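Local structure of putative NADP oxidoreductase BF3122 (Bacteroides fragilis, 3D1L) at residues Pro12-Gly17 with Lys70-Ser75; Ile36-Ser41 with Ala63-Tyr68; Met98-Gly103 with Tyr117-Pro122; Pro138-Ala143 with Tyr164-Glu169. The protein is a putative NADP-dependent oxidoreductase that probably binds its dinucleotide cofactor on an N-terminal Rossmann-type domain, its substrate being unknown. One frame throughout, in Å; residues are numbered along the deposited sequence.

Contact 1 of 4, residues Pro12-Gly17 with Lys70-Ser75; sequences PIVLIG and KLYIVS
Ile-73 lies against both Ile-13 and Leu-15 on one face of a parallel strand pair, and its side chain carries the apolar contact there. Its CB sits 4.2 Å from Leu-15 CD2. CG1, anti to the carbonyl carbon (chi1 -56°), turns toward Ile-13 CG2, and the terminal CD1 touches two methyl groups of the facing strand, 3.7 Å from Ile-13 CG2 and 4.0 Å from Leu-15 CD2. On the other face Val-14 lies side by side with Tyr-72, its CB 3.5 Å from CD1 of the ring, while the phenol OH bonds to the backbone O of Asn-66. Backbone hydrogen bonds join the strands, among them Ile-73 N to Val-14 O at 2.8 Å; at the start Pro-12 O takes Lys-70 N and, weakly, Leu-71 N, and Ser-75 N closes the series on Ile-16 O. Just beyond the strands a water lies within hydrogen-bonding distance of Gly-17 O, Ile-73 O and Ser-75 OG, the last also bonded to Thr-101 OG1. Gly-17 opens a GxGxxA sequence, consistent with the dinucleotide-binding turn of a Rossmann fold. Strand 12-16 is flanked by strand 35-40 and strand 71-74 by strand 97-100, while helix 20-31 packs over Leu-15 and Ile-73.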
loop_
_atom_site.group_PDB
_atom_site.type_symbol
_atom_site.label_atom_id
_atom_site.label_comp_id
_atom_site.label_asym_id
_atom_site.label_seq_id
_atom_site.Cartn_x
_atom_site.Cartn_y
_atom_site.Cartn_z
ATOM N N PRO B 12 14.592 22.400 26.831
ATOM C CA PRO B 12 15.511 21.275 26.605
ATOM C C PRO B 12 14.770 19.954 26.708
ATOM O O PRO B 12 14.059 19.705 27.681
ATOM C CB PRO B 12 16.562 21.421 27.725
ATOM C CG PRO B 12 15.871 22.177 28.831
ATOM C CD PRO B 12 14.763 23.009 28.174
ATOM N N ILE B 13 14.949 19.125 25.698
ATOM C CA ILE B 13 14.218 17.867 25.580
ATOM C C ILE B 13 15.184 16.671 25.626
ATOM O O ILE B 13 16.225 16.701 24.978
ATOM C CB ILE B 13 13.405 17.837 24.245
ATOM C CG1 ILE B 13 12.472 19.071 24.151
ATOM C CG2 ILE B 13 12.668 16.507 24.090
ATOM C CD1 ILE B 13 11.775 19.247 22.823
ATOM N N VAL B 14 14.819 15.630 26.383
ATOM C CA VAL B 14 15.522 14.314 26.347
ATOM C C VAL B 14 14.601 13.231 25.749
ATOM O O VAL B 14 13.388 13.183 26.047
ATOM C CB VAL B 14 16.019 13.922 27.752
ATOM C CG1 VAL B 14 16.589 12.485 27.794
ATOM C CG2 VAL B 14 17.067 14.937 28.260
ATOM N N LEU B 15 15.159 12.386 24.876
ATOM C CA LEU B 15 14.411 11.233 24.370
ATOM C C LEU B 15 14.909 9.990 25.030
ATOM O O LEU B 15 16.120 9.717 25.003
ATOM C CB LEU B 15 14.545 11.095 22.848
ATOM C CG LEU B 15 14.451 12.318 21.914
ATOM C CD1 LEU B 15 14.198 11.730 20.562
ATOM C CD2 LEU B 15 13.333 13.278 22.218
ATOM N N ILE B 16 13.984 9.238 25.634
ATOM C CA ILE B 16 14.285 7.955 26.247
ATOM C C ILE B 16 13.692 6.933 25.285
ATOM O O ILE B 16 12.466 6.672 25.292
ATOM C CB ILE B 16 13.699 7.797 27.701
ATOM C CG1 ILE B 16 14.148 8.911 28.681
ATOM C CG2 ILE B 16 14.037 6.454 28.272
ATOM C CD1 ILE B 16 15.650 9.100 28.851
ATOM N N GLY B 17 14.546 6.385 24.431
ATOM C CA GLY B 17 14.078 5.534 23.343
ATOM C C GLY B 17 14.333 6.216 21.999
ATOM O O GLY B 17 14.097 7.424 21.849
ATOM N N LYS B 70 13.572 19.786 30.685
ATOM C CA LYS B 70 12.193 20.123 31.007
ATOM C C LYS B 70 11.218 19.056 30.522
ATOM O O LYS B 70 10.162 18.832 31.123
ATOM C CB LYS B 70 11.872 21.496 30.376
ATOM C CG LYS B 70 10.422 21.930 30.381
ATOM C CD LYS B 70 9.840 22.171 31.754
ATOM C CE LYS B 70 8.307 22.183 31.622
ATOM N NZ LYS B 70 7.541 22.384 32.886
ATOM N N LEU B 71 11.575 18.381 29.437
ATOM C CA LEU B 71 10.696 17.396 28.848
ATOM C C LEU B 71 11.453 16.120 28.514
ATOM O O LEU B 71 12.483 16.156 27.836
ATOM C CB LEU B 71 10.003 17.966 27.595
ATOM C CG LEU B 71 9.026 17.023 26.875
ATOM C CD1 LEU B 71 7.813 16.755 27.766
ATOM C CD2 LEU B 71 8.570 17.603 25.527
ATOM N N TYR B 72 10.913 15.007 29.003
ATOM C CA TYR B 72 11.428 13.689 28.755
ATOM C C TYR B 72 10.396 12.896 27.954
ATOM O O TYR B 72 9.292 12.614 28.445
ATOM C CB TYR B 72 11.737 13.006 30.082
ATOM C CG TYR B 72 12.898 13.668 30.807
ATOM C CD1 TYR B 72 14.198 13.189 30.631
ATOM C CD2 TYR B 72 12.703 14.775 31.648
ATOM C CE1 TYR B 72 15.280 13.782 31.269
ATOM C CE2 TYR B 72 13.789 15.369 32.309
ATOM C CZ TYR B 72 15.065 14.863 32.097
ATOM O OH TYR B 72 16.148 15.403 32.696
ATOM N N ILE B 73 10.754 12.568 26.713
ATOM C CA ILE B 73 9.858 11.837 25.812
ATOM C C ILE B 73 10.245 10.372 25.801
ATOM O O ILE B 73 11.335 10.012 25.346
ATOM C CB ILE B 73 9.869 12.389 24.379
ATOM C CG1 ILE B 73 9.530 13.896 24.374
ATOM C CG2 ILE B 73 8.871 11.543 23.495
ATOM C CD1 ILE B 73 9.680 14.571 23.032
ATOM N N VAL B 74 9.362 9.545 26.345
ATOM C CA VAL B 74 9.660 8.149 26.572
ATOM C C VAL B 74 8.933 7.309 25.529
ATOM O O VAL B 74 7.706 7.333 25.425
ATOM C CB VAL B 74 9.323 7.737 28.031
ATOM C CG1 VAL B 74 9.715 6.308 28.307
ATOM C CG2 VAL B 74 9.989 8.723 29.043
ATOM N N SER B 75 9.732 6.618 24.718
ATOM C CA SER B 75 9.241 5.728 23.670
ATOM C C SER B 75 9.832 4.352 23.909
ATOM O O SER B 75 10.824 3.978 23.282
ATOM C CB SER B 75 9.698 6.224 22.296
ATOM O OG SER B 75 9.141 7.474 21.979
HETATM O O HOH W 1 11.660 8.669 22.683
#

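Contact 2 of 4, residues Ile36-Ser41 with Ala63-Tyr68; sequences IVQVYS and AEVNPY
Gln-38 reaches from strand 35-40 to the loop 63-68 and supplies the polar link between them. Its chain, extended beyond CG, carries OE1 across to the loop, where it accepts the backbone N-H of Asn-66 at 2.9 Å. The bond is fairly straight at hydrogen (159°), but the donor stands above the plane of the Gln-38 amide, 63° out of it. The same OE1 also comes within 3.1 Å of Val-65 CA. A second polar interaction is internal to the loop: Asn-66 OD1 accepts from the backbone N of Tyr-68 at 2.7 Å, forming an Asx turn that holds the Asn-66 carboxamide in place.

Van der Waals contacts lie to both sides of the Gln-38 bond along the strand. Val-37 CG2 approaches the amide end of Asn-66, 4.0 Å from ND2, the two side chains crossing at about a right angle. Toward the strand end, Val-65 CG2 packs 4.1 Å from Tyr-40 CB. Between these two contacts, Val-65 CB lies 3.7 Å from Gln-38 OE1, so that the oxygen rests against the valine as well as on the N-H that follows it.

The loop connects strand 57-59 to strand 71-74, and Val-65 touches both Ile-16 of strand 12-16 and Thr-59 of strand 57-59. It thus crosses the face of the sheet on which Val-37 and Tyr-40 also meet strand 12-16.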
loop_
_atom_site.group_PDB
_atom_site.type_symbol
_atom_site.label_atom_id
_atom_site.label_comp_id
_atom_site.label_asym_id
_atom_site.label_seq_id
_atom_site.Cartn_x
_atom_site.Cartn_y
_atom_site.Cartn_z
ATOM N N ILE B 36 17.250 19.252 21.482
ATOM C CA ILE B 36 17.308 17.885 21.966
ATOM C C ILE B 36 18.684 17.714 22.585
ATOM O O ILE B 36 19.685 17.698 21.868
ATOM C CB ILE B 36 17.019 16.871 20.813
ATOM C CG1 ILE B 36 15.568 17.054 20.342
ATOM C CG2 ILE B 36 17.206 15.457 21.290
ATOM C CD1 ILE B 36 15.455 17.245 18.898
ATOM N N VAL B 37 18.745 17.600 23.911
ATOM C CA VAL B 37 20.047 17.617 24.566
ATOM C C VAL B 37 20.749 16.269 24.488
ATOM O O VAL B 37 21.981 16.224 24.324
ATOM C CB VAL B 37 20.010 18.202 26.011
ATOM C CG1 VAL B 37 19.380 19.598 25.992
ATOM C CG2 VAL B 37 19.249 17.307 26.944
ATOM N N GLN B 38 19.974 15.181 24.592
ATOM C CA GLN B 38 20.519 13.846 24.426
ATOM C C GLN B 38 19.459 12.797 24.203
ATOM O O GLN B 38 18.269 12.996 24.458
ATOM C CB GLN B 38 21.419 13.419 25.594
ATOM C CG GLN B 38 20.665 13.060 26.809
ATOM C CD GLN B 38 21.386 12.146 27.758
ATOM O OE1 GLN B 38 20.752 11.607 28.635
ATOM N NE2 GLN B 38 22.696 11.986 27.623
ATOM N N VAL B 39 19.930 11.663 23.714
ATOM C CA VAL B 39 19.099 10.546 23.344
ATOM C C VAL B 39 19.608 9.371 24.156
ATOM O O VAL B 39 20.814 9.141 24.228
ATOM C CB VAL B 39 19.293 10.243 21.818
ATOM C CG1 VAL B 39 18.653 8.900 21.396
ATOM C CG2 VAL B 39 18.775 11.409 20.962
ATOM N N TYR B 40 18.676 8.621 24.749
ATOM C CA TYR B 40 18.975 7.345 25.367
ATOM C C TYR B 40 18.400 6.215 24.503
ATOM O O TYR B 40 17.277 6.317 23.985
ATOM C CB TYR B 40 18.390 7.258 26.786
ATOM C CG TYR B 40 18.287 5.831 27.239
ATOM C CD1 TYR B 40 19.360 5.208 27.890
ATOM C CD2 TYR B 40 17.143 5.070 26.950
ATOM C CE1 TYR B 40 19.285 3.891 28.276
ATOM C CE2 TYR B 40 17.064 3.734 27.313
ATOM C CZ TYR B 40 18.142 3.157 27.973
ATOM O OH TYR B 40 18.066 1.846 28.356
ATOM N N SER B 41 19.157 5.128 24.354
ATOM C CA SER B 41 18.618 3.907 23.760
ATOM C C SER B 41 19.307 2.745 24.399
ATOM O O SER B 41 20.412 2.904 24.912
ATOM C CB SER B 41 18.870 3.886 22.253
ATOM O OG SER B 41 18.291 2.750 21.648
ATOM N N ALA B 63 21.685 5.843 34.037
ATOM C CA ALA B 63 22.369 6.567 35.097
ATOM C C ALA B 63 23.107 7.787 34.541
ATOM O O ALA B 63 23.411 8.721 35.274
ATOM C CB ALA B 63 23.317 5.629 35.838
ATOM N N GLU B 64 23.401 7.758 33.242
ATOM C CA GLU B 64 24.076 8.868 32.563
ATOM C C GLU B 64 23.098 9.880 31.949
ATOM O O GLU B 64 23.523 10.865 31.340
ATOM C CB GLU B 64 25.000 8.340 31.463
ATOM C CG GLU B 64 26.405 7.959 31.896
ATOM C CD GLU B 64 27.238 7.383 30.746
ATOM O OE1 GLU B 64 26.781 7.422 29.581
ATOM O OE2 GLU B 64 28.366 6.888 31.016
ATOM N N VAL B 65 21.799 9.637 32.113
ATOM C CA VAL B 65 20.755 10.479 31.492
ATOM C C VAL B 65 20.739 11.888 32.088
ATOM O O VAL B 65 20.728 12.039 33.313
ATOM C CB VAL B 65 19.350 9.848 31.598
ATOM C CG1 VAL B 65 18.230 10.895 31.404
ATOM C CG2 VAL B 65 19.185 8.739 30.544
ATOM N N ASN B 66 20.749 12.893 31.208
ATOM C CA ASN B 66 20.768 14.301 31.589
ATOM C C ASN B 66 19.547 14.623 32.442
ATOM O O ASN B 66 18.418 14.477 31.985
ATOM C CB ASN B 66 20.841 15.173 30.338
ATOM C CG ASN B 66 20.836 16.657 30.645
ATOM O OD1 ASN B 66 20.011 17.146 31.420
ATOM N ND2 ASN B 66 21.756 17.391 30.017
ATOM N N PRO B 67 19.778 15.006 33.715
ATOM C CA PRO B 67 18.694 15.266 34.669
ATOM C C PRO B 67 18.177 16.709 34.672
ATOM O O PRO B 67 17.375 17.063 35.558
ATOM C CB PRO B 67 19.358 14.966 36.011
ATOM C CG PRO B 67 20.763 15.420 35.805
ATOM C CD PRO B 67 21.106 15.141 34.348
ATOM N N TYR B 68 18.604 17.520 33.711
ATOM C CA TYR B 68 18.362 18.972 33.787
ATOM C C TYR B 68 17.331 19.500 32.773
ATOM O O TYR B 68 17.037 20.693 32.757
ATOM C CB TYR B 68 19.683 19.775 33.721
ATOM C CG TYR B 68 20.728 19.281 34.690
ATOM C CD1 TYR B 68 20.541 19.379 36.082
ATOM C CD2 TYR B 68 21.897 18.700 34.228
ATOM C CE1 TYR B 68 21.508 18.905 36.971
ATOM C CE2 TYR B 68 22.854 18.230 35.098
ATOM C CZ TYR B 68 22.664 18.332 36.466
ATOM O OH TYR B 68 23.657 17.842 37.308
#

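Contact 3 of 4, residues Met98-Gly103 with Tyr117-Pro122; sequences MVHTAG and YGVFYP
Three backbone hydrogen bonds tie Met-98 and His-100 to the parallel strand 117-122. Gly-118 N donates to Met-98 O and Gly-118 O accepts from His-100 N at 3.3 Å, both bonds being bent; the third, Phe-120 N to His-100 O, is shorter and nearly straight (2.9 Å, 171°). A polar bond within 98-103 fixes the imidazole: the Ala-102 N-H donates to His-100 ND1 at 3.2 Å from within the ring plane, so ND1 is the acceptor of this pair. On the same ring NE2 bonds to the backbone O of Pro-106, so both ring nitrogens are engaged.

These strands are neighbours in the sheet of the Rossmann-type fold, in which strand 97-100 also borders strand 71-74 and strand 117-122 borders the antiparallel strand 139-143. Thr-101 OG1 bonds to Ser-75 OG, beyond the end of strand 71-74.

Side chains pack on both faces. Val-99 CG2 meets Phe-120 CB at 3.6 Å, and helix 146-157 covers this face through Leu-152. On the other face, chi1 of His-100 (68°) sets CG between the backbone N and the carbonyl carbon; the ring then meets Val-119 CG2 with CE1 and NE2, the latter 3.5 Å away.

The Tyr-121 ring is gripped from two directions. Gly-103 CA lies over one face in a CH-pi contact, 3.7 Å from the centroid and offset toward the rim, whereas Thr-101 O approaches CD1 at the ring edge at 3.3 Å. The side chain of Tyr-121 is about 5 Å from a bound 2-mercapto-propion aldehyde.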
loop_
_atom_site.group_PDB
_atom_site.type_symbol
_atom_site.label_atom_id
_atom_site.label_comp_id
_atom_site.label_asym_id
_atom_site.label_seq_id
_atom_site.Cartn_x
_atom_site.Cartn_y
_atom_site.Cartn_z
HETATM N N MSE B 98 7.293 14.287 32.313
HETATM C CA MSE B 98 7.521 12.953 31.688
HETATM C C MSE B 98 6.311 12.540 30.898
HETATM O O MSE B 98 5.198 12.432 31.438
HETATM C CB MSE B 98 7.845 11.792 32.647
HETATM C CG MSE B 98 8.110 12.105 34.074
HETATM SE SE MSE B 98 9.556 13.332 34.367
HETATM C CE MSE B 98 10.894 12.327 33.409
ATOM N N VAL B 99 6.536 12.303 29.617
ATOM C CA VAL B 99 5.489 11.820 28.734
ATOM C C VAL B 99 5.907 10.527 28.053
ATOM O O VAL B 99 7.095 10.256 27.859
ATOM C CB VAL B 99 5.062 12.898 27.679
ATOM C CG1 VAL B 99 4.677 14.202 28.373
ATOM C CG2 VAL B 99 6.153 13.134 26.624
ATOM N N HIS B 100 4.923 9.703 27.718
ATOM C CA HIS B 100 5.189 8.591 26.825
ATOM C C HIS B 100 4.424 8.785 25.533
ATOM O O HIS B 100 3.590 9.679 25.432
ATOM C CB HIS B 100 4.916 7.253 27.485
ATOM C CG HIS B 100 3.482 7.001 27.781
ATOM N ND1 HIS B 100 2.566 6.677 26.797
ATOM C CD2 HIS B 100 2.799 6.994 28.950
ATOM C CE1 HIS B 100 1.384 6.472 27.352
ATOM N NE2 HIS B 100 1.496 6.663 28.655
ATOM N N THR B 101 4.740 7.966 24.543
ATOM C CA THR B 101 4.220 8.136 23.195
ATOM C C THR B 101 3.357 6.958 22.737
ATOM O O THR B 101 3.136 6.769 21.527
ATOM C CB THR B 101 5.373 8.288 22.222
ATOM O OG1 THR B 101 6.272 7.195 22.402
ATOM C CG2 THR B 101 6.137 9.574 22.501
ATOM N N ALA B 102 2.911 6.132 23.674
ATOM C CA ALA B 102 2.198 4.913 23.298
ATOM C C ALA B 102 0.705 5.154 23.184
ATOM O O ALA B 102 0.111 5.817 24.028
ATOM C CB ALA B 102 2.472 3.819 24.259
ATOM N N GLY B 103 0.104 4.589 22.134
ATOM C CA GLY B 103 -1.342 4.641 21.929
ATOM C C GLY B 103 -2.144 3.866 22.967
ATOM O O GLY B 103 -3.259 4.261 23.332
ATOM N N TYR B 117 3.326 14.935 34.210
ATOM C CA TYR B 117 3.363 13.779 33.328
ATOM C C TYR B 117 2.212 13.851 32.321
ATOM O O TYR B 117 1.289 14.653 32.492
ATOM C CB TYR B 117 3.319 12.482 34.132
ATOM C CG TYR B 117 2.083 12.295 34.978
ATOM C CD1 TYR B 117 0.915 11.761 34.429
ATOM C CD2 TYR B 117 2.091 12.616 36.335
ATOM C CE1 TYR B 117 -0.232 11.585 35.199
ATOM C CE2 TYR B 117 0.953 12.429 37.137
ATOM C CZ TYR B 117 -0.202 11.919 36.556
ATOM O OH TYR B 117 -1.331 11.728 37.317
ATOM N N GLY B 118 2.267 13.022 31.290
ATOM C CA GLY B 118 1.285 13.092 30.220
ATOM C C GLY B 118 1.580 12.125 29.107
ATOM O O GLY B 118 2.478 11.296 29.217
ATOM N N VAL B 119 0.785 12.214 28.043
ATOM C CA VAL B 119 0.924 11.367 26.874
ATOM C C VAL B 119 1.031 12.321 25.700
ATOM O O VAL B 119 0.289 13.285 25.615
ATOM C CB VAL B 119 -0.296 10.428 26.707
ATOM C CG1 VAL B 119 -0.179 9.577 25.434
ATOM C CG2 VAL B 119 -0.444 9.538 27.922
ATOM N N PHE B 120 1.982 12.056 24.823
ATOM C CA PHE B 120 2.329 12.920 23.703
ATOM C C PHE B 120 2.331 11.988 22.482
ATOM O O PHE B 120 3.390 11.484 22.100
ATOM C CB PHE B 120 3.731 13.450 23.971
ATOM C CG PHE B 120 4.128 14.653 23.170
ATOM C CD1 PHE B 120 3.425 15.851 23.261
ATOM C CD2 PHE B 120 5.278 14.615 22.403
ATOM C CE1 PHE B 120 3.822 16.969 22.549
ATOM C CE2 PHE B 120 5.706 15.744 21.686
ATOM C CZ PHE B 120 4.975 16.929 21.765
ATOM N N TYR B 121 1.147 11.742 21.899
ATOM C CA TYR B 121 0.949 10.631 20.934
ATOM C C TYR B 121 0.734 11.071 19.466
ATOM O O TYR B 121 -0.365 11.442 19.101
ATOM C CB TYR B 121 -0.251 9.779 21.379
ATOM C CG TYR B 121 -0.631 8.623 20.453
ATOM C CD1 TYR B 121 0.312 7.644 20.063
ATOM C CD2 TYR B 121 -1.955 8.453 20.050
ATOM C CE1 TYR B 121 -0.057 6.584 19.236
ATOM C CE2 TYR B 121 -2.341 7.391 19.251
ATOM C CZ TYR B 121 -1.402 6.468 18.844
ATOM O OH TYR B 121 -1.833 5.434 18.057
ATOM N N PRO B 122 1.790 11.075 18.645
ATOM C CA PRO B 122 1.564 11.310 17.219
ATOM C C PRO B 122 1.212 9.999 16.512
ATOM O O PRO B 122 2.006 9.071 16.538
ATOM C CB PRO B 122 2.911 11.854 16.728
ATOM C CG PRO B 122 3.951 11.255 17.660
ATOM C CD PRO B 122 3.225 10.917 18.975
#

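Contact 4 of 4, residues Pro138-Ala143 with Tyr164-Glu169; sequences PFFIEA and YDADSE
A beta-alpha-beta unit, strand 139-143, helix 146-157 and strand 163-165, brings Phe-140 and Tyr-164 together as parallel neighbours. Tyr-164 N donates to Phe-139 O at 2.8 Å, its own O accepts from Ile-141 N, and Ala-166 N returns to Ile-141 O. That last carbonyl also takes a bond from a water, 2.7 Å away, which donates as well to Asp-165 OD1. The aromatic side chains run side by side, with Phe-140 CE1 3.6 Å from Tyr-164 CD2 and the ring planes inclined at 33°. Ala-166 CB extends the apolar patch to Phe-140 CD1 at 3.8 Å. Farther on, the extended Glu-142 side chain reaches the start of helix 168-198. Ser-168 OG donates to the syn lone pair of OE1 at 2.9 Å, while the backbone N of Ser-168 makes a weak bond to OE2. Arg-171 holds this carboxylate by a salt bridge to OE1 and also bonds Ser-168 OG. Strand 163-165 is one of the two outermost strands of the sheet within the chain; strand 139-143 has strand 117-122 as its antiparallel neighbour, helix 146-157 packs on Ile-141, and Val-205 of the second subunit touches Pro-138 and Phe-140.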
loop_
_atom_site.group_PDB
_atom_site.type_symbol
_atom_site.label_atom_id
_atom_site.label_comp_id
_atom_site.label_asym_id
_atom_site.label_seq_id
_atom_site.Cartn_x
_atom_site.Cartn_y
_atom_site.Cartn_z
ATOM N N PRO B 138 -2.191 13.493 13.080
ATOM C CA PRO B 138 -2.980 13.629 14.314
ATOM C C PRO B 138 -2.099 13.428 15.566
ATOM O O PRO B 138 -1.465 12.373 15.725
ATOM C CB PRO B 138 -4.017 12.506 14.203
ATOM C CG PRO B 138 -4.047 12.125 12.751
ATOM C CD PRO B 138 -2.706 12.438 12.184
ATOM N N PHE B 139 -2.051 14.443 16.423
ATOM C CA PHE B 139 -1.230 14.413 17.625
ATOM C C PHE B 139 -2.179 14.474 18.833
ATOM O O PHE B 139 -2.802 15.497 19.053
ATOM C CB PHE B 139 -0.374 15.672 17.633
ATOM C CG PHE B 139 1.065 15.454 17.893
ATOM C CD1 PHE B 139 1.514 14.998 19.121
ATOM C CD2 PHE B 139 1.993 15.785 16.923
ATOM C CE1 PHE B 139 2.864 14.848 19.353
ATOM C CE2 PHE B 139 3.344 15.651 17.148
ATOM C CZ PHE B 139 3.790 15.188 18.347
ATOM N N PHE B 140 -2.273 13.403 19.619
ATOM C CA PHE B 140 -3.154 13.366 20.791
ATOM C C PHE B 140 -2.423 13.589 22.094
ATOM O O PHE B 140 -1.352 12.990 22.331
ATOM C CB PHE B 140 -3.927 12.062 20.821
ATOM C CG PHE B 140 -4.622 11.786 19.532
ATOM C CD1 PHE B 140 -5.890 12.309 19.289
ATOM C CD2 PHE B 140 -3.985 11.055 18.529
ATOM C CE1 PHE B 140 -6.527 12.082 18.094
ATOM C CE2 PHE B 140 -4.613 10.838 17.335
ATOM C CZ PHE B 140 -5.887 11.347 17.116
ATOM N N ILE B 141 -3.004 14.471 22.920
ATOM C CA ILE B 141 -2.350 15.000 24.125
ATOM C C ILE B 141 -3.227 14.751 25.327
ATOM O O ILE B 141 -4.440 14.994 25.296
ATOM C CB ILE B 141 -2.095 16.537 24.033
ATOM C CG1 ILE B 141 -1.172 16.918 22.855
ATOM C CG2 ILE B 141 -1.571 17.133 25.392
ATOM C CD1 ILE B 141 0.008 16.087 22.648
ATOM N N GLU B 142 -2.593 14.247 26.374
ATOM C CA GLU B 142 -3.185 14.130 27.702
ATOM C C GLU B 142 -2.074 14.578 28.665
ATOM O O GLU B 142 -0.890 14.379 28.366
ATOM C CB GLU B 142 -3.569 12.666 27.953
ATOM C CG GLU B 142 -4.815 12.453 28.796
ATOM C CD GLU B 142 -5.019 10.987 29.135
ATOM O OE1 GLU B 142 -4.274 10.150 28.584
ATOM O OE2 GLU B 142 -5.922 10.665 29.944
ATOM N N ALA B 143 -2.432 15.233 29.775
ATOM C CA ALA B 143 -1.454 15.570 30.818
ATOM C C ALA B 143 -2.082 15.651 32.211
ATOM O O ALA B 143 -3.297 15.753 32.345
ATOM C CB ALA B 143 -0.707 16.851 30.484
ATOM N N TYR B 164 -4.882 17.380 19.140
ATOM C CA TYR B 164 -6.160 17.122 19.802
ATOM C C TYR B 164 -5.947 16.709 21.240
ATOM O O TYR B 164 -4.969 16.024 21.547
ATOM C CB TYR B 164 -6.932 16.008 19.095
ATOM C CG TYR B 164 -7.166 16.253 17.624
ATOM C CD1 TYR B 164 -7.967 17.300 17.196
ATOM C CD2 TYR B 164 -6.567 15.436 16.659
ATOM C CE1 TYR B 164 -8.178 17.529 15.854
ATOM C CE2 TYR B 164 -6.777 15.656 15.300
ATOM C CZ TYR B 164 -7.584 16.702 14.913
ATOM O OH TYR B 164 -7.815 16.926 13.583
ATOM N N ASP B 165 -6.846 17.150 22.118
ATOM C CA ASP B 165 -6.913 16.636 23.478
ATOM C C ASP B 165 -7.678 15.336 23.390
ATOM O O ASP B 165 -8.796 15.287 22.846
ATOM C CB ASP B 165 -7.729 17.574 24.365
ATOM C CG ASP B 165 -7.056 18.909 24.599
ATOM O OD1 ASP B 165 -6.113 18.949 25.396
ATOM O OD2 ASP B 165 -7.483 19.927 24.004
ATOM N N ALA B 166 -7.104 14.271 23.930
ATOM C CA ALA B 166 -7.852 13.006 23.996
ATOM C C ALA B 166 -7.496 12.236 25.266
ATOM O O ALA B 166 -6.346 12.311 25.732
ATOM C CB ALA B 166 -7.603 12.163 22.723
ATOM N N ASP B 167 -8.463 11.541 25.853
ATOM C CA ASP B 167 -8.282 10.683 27.036
ATOM C C ASP B 167 -7.615 9.358 26.686
ATOM O O ASP B 167 -7.534 9.000 25.500
ATOM C CB ASP B 167 -9.643 10.356 27.643
ATOM C CG ASP B 167 -10.168 11.460 28.516
ATOM O OD1 ASP B 167 -9.432 12.455 28.732
ATOM O OD2 ASP B 167 -11.314 11.326 28.998
ATOM N N SER B 168 -7.206 8.596 27.701
ATOM C CA SER B 168 -6.536 7.325 27.451
ATOM C C SER B 168 -7.490 6.350 26.754
ATOM O O SER B 168 -7.070 5.523 25.930
ATOM C CB SER B 168 -5.967 6.738 28.745
ATOM O OG SER B 168 -4.699 7.317 29.052
ATOM N N GLU B 169 -8.778 6.503 27.085
ATOM C CA GLU B 169 -9.862 5.679 26.574
ATOM C C GLU B 169 -10.110 5.974 25.098
ATOM O O GLU B 169 -10.104 5.066 24.281
ATOM C CB GLU B 169 -11.130 5.874 27.436
ATOM C CG GLU B 169 -12.376 5.151 26.915
ATOM C CD GLU B 169 -13.494 5.030 27.960
ATOM O OE1 GLU B 169 -13.511 5.817 28.946
ATOM O OE2 GLU B 169 -14.371 4.143 27.794
HETATM O O HOH W 2 -6.014 16.501 26.971
#

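How the contacts relate
All four contacts involve one mixed sheet, contact 2 through its strand 35-40; contact 2 lies toward one end, contact 4 at the other, and contacts 1 and 3 between. The centres of contacts 1 and 2 are about 8 Å apart. Those of contact 1 and contact 3 are about 10 Å apart, and those of contact 3 and contact 4 about 9 Å. Contacts 2 and 4, with centres about 25 Å apart, do not touch. Along the chain, contact 2 falls between the two segments of contact 1; contacts 3 and 4 follow in series. Contacts 1 and 3 meet through neighbouring strands 71-74 and 97-100. Strands 117-122 and 139-143, antiparallel neighbours, then join contact 3 to contact 4, so the sheet runs continuously from the nucleotide-binding-type strands to strand 163-165.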